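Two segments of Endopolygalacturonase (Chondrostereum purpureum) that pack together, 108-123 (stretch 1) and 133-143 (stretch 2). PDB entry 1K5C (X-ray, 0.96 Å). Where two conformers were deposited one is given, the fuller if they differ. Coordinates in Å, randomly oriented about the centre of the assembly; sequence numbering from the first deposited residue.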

ATOM      1  N   THR A 108       8.711 -13.234  -7.692  1.00 11.63           N
ATOM      2  CA  THR A 108       8.586 -13.341  -6.240  1.00 11.89           C
ATOM      3  C   THR A 108       9.719 -12.565  -5.601  1.00 12.08           C
ATOM      4  O   THR A 108      10.884 -12.821  -5.926  1.00 13.43           O
ATOM      5  CB  THR A 108       8.630 -14.813  -5.770  1.00 13.71           C
ATOM      6  OG1 THR A 108       7.585 -15.523  -6.430  1.00 18.12           O
ATOM      7  CG2 THR A 108       8.409 -14.968  -4.292  1.00 15.78           C
ATOM      8  N   TYR A 109       9.376 -11.627  -4.728  1.00 11.49           N
ATOM      9  CA  TYR A 109      10.304 -10.739  -4.042  1.00 11.43           C
ATOM     10  C   TYR A 109      10.190 -11.012  -2.560  1.00 11.50           C
ATOM     11  O   TYR A 109       9.096 -10.874  -1.990  1.00 12.60           O
ATOM     12  CB  TYR A 109       9.956  -9.249  -4.329  1.00 11.90           C
ATOM     13  CG  TYR A 109      10.317  -8.873  -5.762  1.00 11.49           C
ATOM     14  CD1 TYR A 109       9.626  -9.325  -6.856  1.00 11.64           C
ATOM     15  CD2 TYR A 109      11.480  -8.110  -5.972  1.00 11.71           C
ATOM     16  CE1 TYR A 109      10.027  -9.003  -8.166  1.00 11.51           C
ATOM     17  CE2 TYR A 109      11.888  -7.804  -7.265  1.00 11.08           C
ATOM     18  CZ  TYR A 109      11.162  -8.238  -8.358  1.00 11.69           C
ATOM     19  OH  TYR A 109      11.606  -7.917  -9.611  1.00 12.31           O
ATOM     20  N   LYS A 110      11.325 -11.374  -1.921  1.00 11.64           N
ATOM     21  CA  LYS A 110      11.250 -11.807  -0.514  1.00 11.55           C
ATOM     22  C   LYS A 110      12.282 -11.142   0.364  1.00 10.94           C
ATOM     23  O   LYS A 110      13.431 -10.930  -0.012  1.00 11.88           O
ATOM     24  CB  LYS A 110      11.542 -13.354  -0.478  1.00 14.16           C
ATOM     25  CG  LYS A 110      10.606 -14.190  -1.328  0.70 13.92           C
ATOM     26  CD  LYS A 110      11.139 -15.544  -1.758  0.70 17.26           C
ATOM     27  CE  LYS A 110      12.201 -15.380  -2.940  0.70 19.36           C
ATOM     28  NZ  LYS A 110      12.535 -16.811  -3.311  0.70 18.83           N
ATOM     29  N   LYS A 111      11.863 -10.893   1.619  1.00 11.27           N
ATOM     30  CA  LYS A 111      12.795 -10.739   2.752  1.00 11.70           C
ATOM     31  C   LYS A 111      13.820  -9.660   2.543  1.00 11.13           C
ATOM     32  O   LYS A 111      15.036  -9.832   2.618  1.00 11.81           O
ATOM     33  CB  LYS A 111      13.462 -12.091   3.061  1.00 13.51           C
ATOM     34  CG  LYS A 111      12.481 -13.109   3.658  1.00 16.55           C
ATOM     35  CD  LYS A 111      12.125 -12.733   5.102  1.00 21.80           C
ATOM     36  CE  LYS A 111      11.354 -13.775   5.844  1.00 41.18           C
ATOM     37  NZ  LYS A 111      11.325 -13.285   7.275  1.00 38.78           N
ATOM     38  N   PHE A 112      13.313  -8.426   2.270  1.00 11.82           N
ATOM     39  CA  PHE A 112      14.175  -7.243   2.392  1.00 11.65           C
ATOM     40  C   PHE A 112      13.377  -6.155   3.096  1.00 10.84           C
ATOM     41  O   PHE A 112      12.156  -6.258   3.294  1.00 11.62           O
ATOM     42  CB  PHE A 112      14.734  -6.779   1.040  1.00 11.93           C
ATOM     43  CG  PHE A 112      13.682  -6.385   0.031  1.00 12.10           C
ATOM     44  CD1 PHE A 112      13.164  -5.102   0.009  1.00 12.68           C
ATOM     45  CD2 PHE A 112      13.260  -7.341  -0.914  1.00 13.79           C
ATOM     46  CE1 PHE A 112      12.244  -4.735  -0.979  1.00 14.29           C
ATOM     47  CE2 PHE A 112      12.348  -6.989  -1.877  1.00 15.23           C
ATOM     48  CZ  PHE A 112      11.820  -5.696  -1.903  1.00 15.22           C
ATOM     49  N   GLU A 113      14.104  -5.095   3.447  1.00 11.14           N
ATOM     50  CA  GLU A 113      13.522  -3.963   4.175  1.00 10.93           C
ATOM     51  C   GLU A 113      13.774  -2.684   3.395  1.00 10.69           C
ATOM     52  O   GLU A 113      14.867  -2.467   2.868  1.00 11.66           O
ATOM     53  CB  GLU A 113      14.175  -3.853   5.557  1.00 11.84           C
ATOM     54  CG  GLU A 113      13.792  -2.571   6.317  1.00 12.29           C
ATOM     55  CD  GLU A 113      14.278  -2.590   7.726  1.00 14.56           C
ATOM     56  OE1 GLU A 113      13.973  -3.482   8.490  1.00 29.66           O
ATOM     57  OE2 GLU A 113      14.903  -1.617   8.117  1.00 19.90           O
ATOM     58  N   VAL A 114      12.748  -1.852   3.344  1.00 10.50           N
ATOM     59  CA  VAL A 114      12.875  -0.451   2.951  1.00 10.83           C
ATOM     60  C   VAL A 114      12.891   0.354   4.239  1.00 10.96           C
ATOM     61  O   VAL A 114      11.926   0.277   5.008  1.00 12.75           O
ATOM     62  CB  VAL A 114      11.701  -0.044   2.033  1.00 12.79           C
ATOM     63  CG1 VAL A 114      11.723   1.445   1.814  1.00 19.05           C
ATOM     64  CG2 VAL A 114      11.784  -0.869   0.729  1.00 17.26           C
ATOM     65  N   LEU A 115      13.983   1.068   4.463  1.00 10.83           N
ATOM     66  CA  LEU A 115      14.171   1.842   5.695  1.00 10.93           C
ATOM     67  C   LEU A 115      14.091   3.340   5.348  1.00 10.65           C
ATOM     68  O   LEU A 115      14.854   3.837   4.493  1.00 11.23           O
ATOM     69  CB  LEU A 115      15.540   1.521   6.279  1.00 11.30           C
ATOM     70  CG  LEU A 115      15.955   2.351   7.505  1.00 11.26           C
ATOM     71  CD1 LEU A 115      15.027   2.083   8.720  1.00 12.33           C
ATOM     72  CD2 LEU A 115      17.392   2.033   7.894  1.00 13.16           C
ATOM     73  N   ASN A 116      13.186   4.052   6.006  1.00 10.23           N
ATOM     74  CA  ASN A 116      13.138   5.519   5.895  1.00 10.64           C
ATOM     75  C   ASN A 116      13.052   6.012   4.436  1.00 10.28           C
ATOM     76  O   ASN A 116      13.888   6.775   3.945  1.00 10.81           O
ATOM     77  CB  ASN A 116      14.301   6.148   6.662  1.00 11.02           C
ATOM     78  CG  ASN A 116      14.238   5.741   8.129  1.00 11.21           C
ATOM     79  OD1 ASN A 116      13.125   5.528   8.667  1.00 11.44           O
ATOM     80  ND2 ASN A 116      15.399   5.663   8.757  1.00 11.72           N
ATOM     81  N   SER A 117      11.975   5.598   3.756  1.00 10.31           N
ATOM     82  CA  SER A 117      11.691   6.187   2.458  1.00 10.35           C
ATOM     83  C   SER A 117      11.422   7.696   2.608  1.00 10.10           C
ATOM     84  O   SER A 117      10.830   8.139   3.579  1.00 10.79           O
ATOM     85  CB  SER A 117      10.495   5.484   1.805  1.00 10.42           C
ATOM     86  OG  SER A 117       9.305   5.588   2.601  1.00 10.36           O
ATOM     87  N   PRO A 118      11.814   8.503   1.586  1.00 10.38           N
ATOM     88  CA  PRO A 118      11.485   9.942   1.648  1.00 10.37           C
ATOM     89  C   PRO A 118       9.990  10.179   1.731  1.00 10.13           C
ATOM     90  O   PRO A 118       9.572  11.093   2.475  1.00 11.02           O
ATOM     91  CB  PRO A 118      12.125  10.521   0.376  1.00 11.20           C
ATOM     92  CG  PRO A 118      13.343   9.597   0.154  1.00 11.35           C
ATOM     93  CD  PRO A 118      12.776   8.197   0.501  1.00 10.95           C
ATOM     94  N   ALA A 119       9.213   9.432   0.974  1.00 10.11           N
ATOM     95  CA  ALA A 119       7.728   9.515   1.007  1.00 10.46           C
ATOM     96  C   ALA A 119       7.243   8.108   0.638  1.00 10.12           C
ATOM     97  O   ALA A 119       7.568   7.145   1.344  1.00 10.38           O
ATOM     98  CB  ALA A 119       7.213  10.669   0.162  1.00 11.10           C
ATOM     99  N   GLN A 120       6.490   7.959  -0.448  1.00 10.19           N
ATOM    100  CA  GLN A 120       5.888   6.661  -0.721  1.00 10.43           C
ATOM    101  C   GLN A 120       7.001   5.630  -0.961  1.00  9.98           C
ATOM    102  O   GLN A 120       7.977   5.879  -1.677  1.00 10.29           O
ATOM    103  CB  GLN A 120       4.981   6.721  -1.977  1.00 10.72           C
ATOM    104  CG  GLN A 120       3.733   7.601  -1.783  1.00 11.30           C
ATOM    105  CD  GLN A 120       3.965   9.085  -2.085  1.00 11.30           C
ATOM    106  OE1 GLN A 120       5.088   9.579  -2.140  1.00 11.90           O
ATOM    107  NE2 GLN A 120       2.875   9.859  -2.196  1.00 13.49           N
ATOM    108  N   ALA A 121       6.842   4.439  -0.329  1.00 10.13           N
ATOM    109  CA  ALA A 121       7.956   3.481  -0.289  1.00 10.09           C
ATOM    110  C   ALA A 121       8.038   2.601  -1.521  1.00 10.31           C
ATOM    111  O   ALA A 121       9.015   2.703  -2.276  1.00 11.96           O
ATOM    112  CB  ALA A 121       7.865   2.667   1.006  1.00 10.67           C
ATOM    113  N   ILE A 122       7.073   1.705  -1.717  1.00 10.29           N
ATOM    114  CA  ILE A 122       7.167   0.708  -2.814  1.00 10.30           C
ATOM    115  C   ILE A 122       5.955   0.853  -3.747  1.00 10.32           C
ATOM    116  O   ILE A 122       4.816   0.689  -3.340  1.00 11.27           O
ATOM    117  CB  ILE A 122       7.235  -0.725  -2.257  1.00 10.66           C
ATOM    118  CG1 ILE A 122       8.390  -0.869  -1.282  1.00 11.58           C
ATOM    119  CG2 ILE A 122       7.306  -1.732  -3.403  1.00 12.19           C
ATOM    120  CD1 ILE A 122       8.468  -2.230  -0.589  1.00 12.62           C
ATOM    121  N   SER A 123       6.262   1.184  -5.008  1.00 10.42           N
ATOM    122  CA  SER A 123       5.256   1.229  -6.063  1.00 10.39           C
ATOM    123  C   SER A 123       5.296  -0.071  -6.856  1.00 10.24           C
ATOM    124  O   SER A 123       6.377  -0.512  -7.274  1.00 11.07           O
ATOM    125  CB  SER A 123       5.568   2.436  -6.970  1.00 11.45           C
ATOM    126  OG  SER A 123       4.723   2.419  -8.099  1.00 12.38           O
ATOM    127  N   LEU A 133       4.991 -10.283  -3.363  1.00 11.14           N
ATOM    128  CA  LEU A 133       5.906  -9.621  -2.424  1.00 10.73           C
ATOM    129  C   LEU A 133       5.677 -10.297  -1.065  1.00 11.24           C
ATOM    130  O   LEU A 133       4.533 -10.334  -0.587  1.00 12.04           O
ATOM    131  CB  LEU A 133       5.633  -8.123  -2.323  1.00 12.04           C
ATOM    132  CG  LEU A 133       6.237  -7.209  -3.395  1.00 22.89           C
ATOM    133  CD1 LEU A 133       6.417  -7.645  -4.789  1.00 19.08           C
ATOM    134  CD2 LEU A 133       5.551  -5.822  -3.326  1.00 22.95           C
ATOM    135  N   ASP A 134       6.738 -10.850  -0.472  1.00 10.76           N
ATOM    136  CA  ASP A 134       6.575 -11.742   0.682  1.00 11.38           C
ATOM    137  C   ASP A 134       7.636 -11.438   1.711  1.00 10.95           C
ATOM    138  O   ASP A 134       8.837 -11.547   1.424  1.00 12.12           O
ATOM    139  CB  ASP A 134       6.641 -13.202   0.162  1.00 12.39           C
ATOM    140  CG  ASP A 134       6.341 -14.250   1.223  1.00 13.20           C
ATOM    141  OD1 ASP A 134       6.373 -13.952   2.418  1.00 14.05           O
ATOM    142  OD2 ASP A 134       5.986 -15.374   0.795  1.00 15.85           O
ATOM    143  N   GLY A 135       7.222 -11.026   2.905  1.00 11.13           N
ATOM    144  CA  GLY A 135       8.199 -10.851   3.989  1.00 11.89           C
ATOM    145  C   GLY A 135       9.030  -9.593   3.847  1.00 11.56           C
ATOM    146  O   GLY A 135      10.172  -9.577   4.303  1.00 13.10           O
ATOM    147  N   ILE A 136       8.444  -8.545   3.275  1.00 11.18           N
ATOM    148  CA  ILE A 136       9.088  -7.242   3.132  1.00 11.26           C
ATOM    149  C   ILE A 136       8.678  -6.364   4.314  1.00 11.15           C
ATOM    150  O   ILE A 136       7.507  -6.325   4.679  1.00 11.86           O
ATOM    151  CB  ILE A 136       8.734  -6.626   1.783  1.00 12.66           C
ATOM    152  CG1 ILE A 136       9.408  -7.542   0.657  1.00 17.59           C
ATOM    153  CG2 ILE A 136       9.230  -5.179   1.654  1.00 12.76           C
ATOM    154  CD1 ILE A 136       8.802  -7.163  -0.659  1.00 20.87           C
ATOM    155  N   THR A 137       9.670  -5.648   4.854  1.00 10.98           N
ATOM    156  CA  THR A 137       9.391  -4.669   5.906  1.00 11.01           C
ATOM    157  C   THR A 137       9.578  -3.260   5.344  1.00 10.98           C
ATOM    158  O   THR A 137      10.661  -2.981   4.779  1.00 12.54           O
ATOM    159  CB  THR A 137      10.324  -4.864   7.102  1.00 11.96           C
ATOM    160  OG1 THR A 137      10.085  -6.162   7.660  1.00 12.63           O
ATOM    161  CG2 THR A 137      10.134  -3.813   8.175  1.00 13.46           C
ATOM    162  N   VAL A 138       8.592  -2.398   5.512  1.00 10.48           N
ATOM    163  CA  VAL A 138       8.761  -0.952   5.273  1.00 10.36           C
ATOM    164  C   VAL A 138       8.855  -0.343   6.676  1.00 10.47           C
ATOM    165  O   VAL A 138       7.840  -0.231   7.381  1.00 11.46           O
ATOM    166  CB  VAL A 138       7.606  -0.344   4.459  1.00 10.91           C
ATOM    167  CG1 VAL A 138       7.799   1.172   4.381  1.00 11.94           C
ATOM    168  CG2 VAL A 138       7.568  -0.989   3.081  1.00 11.92           C
ATOM    169  N   ASP A 139      10.081  -0.012   7.087  1.00 10.62           N
ATOM    170  CA  ASP A 139      10.306   0.580   8.397  1.00 11.06           C
ATOM    171  C   ASP A 139      10.528   2.085   8.213  1.00 10.43           C
ATOM    172  O   ASP A 139      11.643   2.535   7.954  1.00 10.83           O
ATOM    173  CB  ASP A 139      11.488  -0.050   9.125  1.00 11.77           C
ATOM    174  CG  ASP A 139      11.662   0.511  10.502  1.00 12.77           C
ATOM    175  OD1 ASP A 139      11.066   1.562  10.823  1.00 12.34           O
ATOM    176  OD2 ASP A 139      12.411  -0.116  11.306  1.00 16.65           O
ATOM    177  N   ASP A 140       9.400   2.831   8.337  1.00 10.75           N
ATOM    178  CA  ASP A 140       9.424   4.264   8.384  1.00 10.52           C
ATOM    179  C   ASP A 140       9.041   4.770   9.783  1.00 10.90           C
ATOM    180  O   ASP A 140       8.596   5.904   9.957  1.00 11.40           O
ATOM    181  CB  ASP A 140       8.502   4.889   7.310  1.00 11.04           C
ATOM    182  CG  ASP A 140       9.072   4.773   5.944  1.00 10.48           C
ATOM    183  OD1 ASP A 140      10.234   4.463   5.713  1.00 11.31           O
ATOM    184  OD2 ASP A 140       8.221   5.027   4.987  1.00 11.45           O
ATOM    185  N   PHE A 141       9.275   3.944  10.809  1.00 11.30           N
ATOM    186  CA  PHE A 141       8.906   4.327  12.185  1.00 11.45           C
ATOM    187  C   PHE A 141       9.534   5.667  12.595  1.00 11.64           C
ATOM    188  O   PHE A 141       8.912   6.438  13.343  1.00 12.21           O
ATOM    189  CB  PHE A 141       9.345   3.195  13.128  1.00 12.48           C
ATOM    190  CG  PHE A 141       9.011   3.519  14.564  1.00 12.81           C
ATOM    191  CD1 PHE A 141       7.672   3.475  15.024  1.00 15.29           C
ATOM    192  CD2 PHE A 141       9.977   3.877  15.464  1.00 16.10           C
ATOM    193  CE1 PHE A 141       7.380   3.781  16.335  1.00 16.84           C
ATOM    194  CE2 PHE A 141       9.649   4.214  16.781  1.00 18.75           C
ATOM    195  CZ  PHE A 141       8.336   4.161  17.204  1.00 18.66           C
ATOM    196  N   ALA A 142      10.781   5.948  12.173  1.00 11.56           N
ATOM    197  CA  ALA A 142      11.428   7.193  12.536  1.00 12.24           C
ATOM    198  C   ALA A 142      10.600   8.386  12.102  1.00 11.74           C
ATOM    199  O   ALA A 142      10.740   9.499  12.670  1.00 12.93           O
ATOM    200  CB  ALA A 142      12.829   7.232  11.907  1.00 13.16           C
ATOM    201  N   GLY A 143       9.766   8.234  11.073  1.00 11.59           N
ATOM    202  CA  GLY A 143       8.895   9.316  10.590  1.00 11.62           C
ATOM    203  C   GLY A 143       7.831   9.740  11.606  1.00 11.82           C
ATOM    204  O   GLY A 143       7.190  10.782  11.400  1.00 12.32           O
TER
HETATM  205  O   HOH W   1      14.659  -1.350  10.917  1.00 32.38           O
HETATM  206  O   HOH W   2      12.489   4.030  10.837  1.00 12.28           O

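The two stretches lie side by side in parallel register, Tyr109 beside Leu133 through Asn116 beside Asp140, and bury 872 Å² between them. The strands that pair Glu113 to Leu115 with Thr137 to Asp139 run only 11° from parallel, their axes 4.6 Å apart at closest approach. Stretch 2 opens with Leu133, whose CD1 packs 3.9 Å from CB of Tyr109, an apolar contact on the buried side of the sheet. Asp134 supplies both backbone bonds of the first ladder: its N donates to Tyr109 O (2.8 Å), and its O accepts from Lys111 N (3.1 Å). That same O of Asp134 lies 3.1 Å from Lys110 CA, a CA-H...O contact typical of parallel strands. Its carboxylate is hydrogen-bonded elsewhere in the structure.

At Gly135 the phi of 76° suits glycine, and space is short as well: an ideal CB would sit 3.2 Å from Lys111 CD. Ile136, the residue of stretch 2 most covered by stretch 1, fills the interior where the ladder is interrupted. Its CG1 lies over one face of the Phe112 ring, 4.0 Å from the centroid and 14° off the normal, a CH-pi contact; its CG2 meets Ile122 CD1 at 3.8 Å, so this side chain touches both Phe112 and Ile122.

The ladder resumes at Thr137, whose N donates to Phe112 O (3.0 Å) and whose O accepts from Val114 N (2.8 Å). Val138 turns inward with Val114: its CG2 is 4.4 Å from Val114 CB and 4.0 Å from Ile122 CD1, while its CG1 reaches Ala121 CB at 3.7 Å. Asp139 continues the pattern, N to Val114 O (2.8 Å) and O from Asn116 N (2.9 Å). Its side chain shares the other side of the sheet with Glu113, and the two acids come close, Asp139 OD2 4.3 Å from Glu113 OE2. Water 1 eases this like-charge approach by donating to both oxygens, 2.8 Å to Glu113 OE2 and 2.6 Å to Asp139 OD2.

Past the strand, the carboxylate of Asp140 takes over from backbone pairing: its OD1 accepts from Ser117 N (2.9 Å), and its OD2 lies 2.7 Å from Ser117 OG, whose one proton also has Ala119 O within reach at 2.6 Å from OG. Phe141 makes no contact with stretch 1, but its N donates to Asp139 OD1 (3.0 Å). Ala142 closes the contact, its CB 3.7 Å from Asn116 OD1 and its N donating to water 2 (2.9 Å).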